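Local structure of nisin immunity protein (5XHB) at residues L49-M54 with S67-L72. The protein contributes to the immunity of the nisin-producing bacterium against externally supplied nisin, as a lipoprotein of the cell membrane. Numbering follows the deposited sequence.
Sequences LLIVDM and SVTLVL
Leu50 and Leu70 form a hydrogen-bonded pair between two antiparallel strands, Leu50 N donating to Leu70 O and Leu70 N to Leu50 O, the latter at 2.7 Å and nearly straight. Val52 and Val68 share the same reciprocal hydrogen bonds; here Val68 N reaches Val52 O at 2.8 Å from 26° outside the carbonyl plane. Between the bonded pairs Thr69 CA approaches Leu50 O, and beyond them Ser67 CA lies 3.2 Å from Val52 O, both as CA-H...O contacts.

Side chains alternate between the two faces. On the buried one, methyls meet diagonally: Leu50 CD1 lies 3.8 Å from Leu72 CD1, and Val52 CG2 is 4.2 Å from Leu70 CD1. Val68 has CG1 between its backbone N and carbonyl carbon (chi1 59°), bringing that methyl within 3.6 Å of Val52 O. On the more open face, Leu49 holds CG anti to its backbone N (chi1 -176°), and its CD1 touches both Thr69 CG2, at 3.8 Å, and Val71 CG2. Ile51 CG2 rests on Ser67 CB, while Ser67 OG is hydrogen-bonded to Asn64 N, Asp53 OD2 to Asn64 ND2 and Asp53 OD1 to Ser56 N.

Leu108 packs on Val52 and Val68, Phe111 on Leu70. In the eight-stranded antiparallel sheet, strand 39-53 lies between 67-78 and edge strand 59-60, which the chain forms before returning as 67-78, so the contact is no simple hairpin; 83-87 borders 67-78.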
# COMPACT_ATOMS: atom_id res chain seq x y z
N LEU A 49 5.54 21.69 -5.68
CA LEU A 49 5.83 20.85 -6.82
C LEU A 49 6.84 19.78 -6.44
O LEU A 49 7.89 20.07 -5.87
CB LEU A 49 6.36 21.69 -8.00
CG LEU A 49 6.59 20.90 -9.28
CD1 LEU A 49 6.11 21.67 -10.50
CD2 LEU A 49 8.07 20.57 -9.43
N LEU A 50 6.51 18.53 -6.75
CA LEU A 50 7.41 17.43 -6.51
C LEU A 50 7.67 16.70 -7.81
O LEU A 50 6.78 16.57 -8.65
CB LEU A 50 6.84 16.45 -5.48
CG LEU A 50 6.60 16.99 -4.06
CD1 LEU A 50 6.05 15.90 -3.16
CD2 LEU A 50 7.88 17.54 -3.48
N ILE A 51 8.90 16.22 -7.97
CA ILE A 51 9.27 15.41 -9.12
C ILE A 51 9.65 14.02 -8.63
O ILE A 51 10.56 13.87 -7.83
CB ILE A 51 10.45 16.03 -9.89
CG1 ILE A 51 10.10 17.44 -10.35
CG2 ILE A 51 10.83 15.14 -11.07
CD1 ILE A 51 11.24 18.15 -11.10
N VAL A 52 8.94 13.00 -9.10
CA VAL A 52 9.10 11.66 -8.53
C VAL A 52 9.49 10.61 -9.55
O VAL A 52 8.78 10.40 -10.54
CB VAL A 52 7.82 11.19 -7.82
CG1 VAL A 52 8.14 10.02 -6.90
CG2 VAL A 52 7.19 12.33 -7.03
N ASP A 53 10.60 9.94 -9.30
CA ASP A 53 11.03 8.83 -10.13
C ASP A 53 10.05 7.67 -10.00
O ASP A 53 9.92 7.10 -8.93
CB ASP A 53 12.44 8.38 -9.75
CG ASP A 53 12.94 7.23 -10.60
OD1 ASP A 53 12.63 6.07 -10.27
OD2 ASP A 53 13.63 7.50 -11.61
N MSE A 54 9.36 7.31 -11.08
CA MSE A 54 8.30 6.31 -11.01
C MSE A 54 8.81 4.93 -10.61
O MSE A 54 8.06 4.13 -10.05
CB MSE A 54 7.58 6.23 -12.36
CG MSE A 54 6.19 5.62 -12.29
SE MSE A 54 4.95 6.60 -13.43
CE MSE A 54 6.13 6.94 -14.95
N SER A 67 10.06 9.73 -14.75
CA SER A 67 9.60 10.59 -13.66
C SER A 67 8.19 11.11 -13.91
O SER A 67 7.72 11.18 -15.06
CB SER A 67 10.55 11.76 -13.46
OG SER A 67 10.35 12.76 -14.44
N VAL A 68 7.50 11.46 -12.83
CA VAL A 68 6.22 12.14 -12.93
C VAL A 68 6.28 13.39 -12.07
O VAL A 68 6.89 13.39 -11.00
CB VAL A 68 5.04 11.22 -12.51
CG1 VAL A 68 5.22 10.75 -11.09
CG2 VAL A 68 3.72 11.94 -12.67
N THR A 69 5.70 14.48 -12.57
CA THR A 69 5.68 15.75 -11.86
C THR A 69 4.33 15.93 -11.18
O THR A 69 3.28 15.81 -11.81
CB THR A 69 5.94 16.93 -12.80
OG1 THR A 69 7.18 16.72 -13.49
CG2 THR A 69 6.01 18.24 -12.02
N LEU A 70 4.37 16.19 -9.88
CA LEU A 70 3.14 16.39 -9.12
C LEU A 70 3.04 17.81 -8.63
O LEU A 70 3.96 18.34 -7.99
CB LEU A 70 3.09 15.44 -7.92
CG LEU A 70 3.17 13.95 -8.20
CD1 LEU A 70 3.12 13.23 -6.86
CD2 LEU A 70 2.04 13.49 -9.11
N VAL A 71 1.92 18.45 -8.92
CA VAL A 71 1.63 19.73 -8.31
C VAL A 71 0.59 19.54 -7.19
O VAL A 71 -0.56 19.18 -7.46
CB VAL A 71 1.12 20.74 -9.35
CG1 VAL A 71 0.57 21.98 -8.66
CG2 VAL A 71 2.25 21.10 -10.29
N LEU A 72 1.03 19.75 -5.95
CA LEU A 72 0.18 19.65 -4.77
C LEU A 72 -0.35 21.03 -4.44
O LEU A 72 0.41 21.96 -4.20
CB LEU A 72 0.97 19.09 -3.57
CG LEU A 72 1.96 17.97 -3.88
CD1 LEU A 72 2.71 17.56 -2.62
CD2 LEU A 72 1.24 16.81 -4.46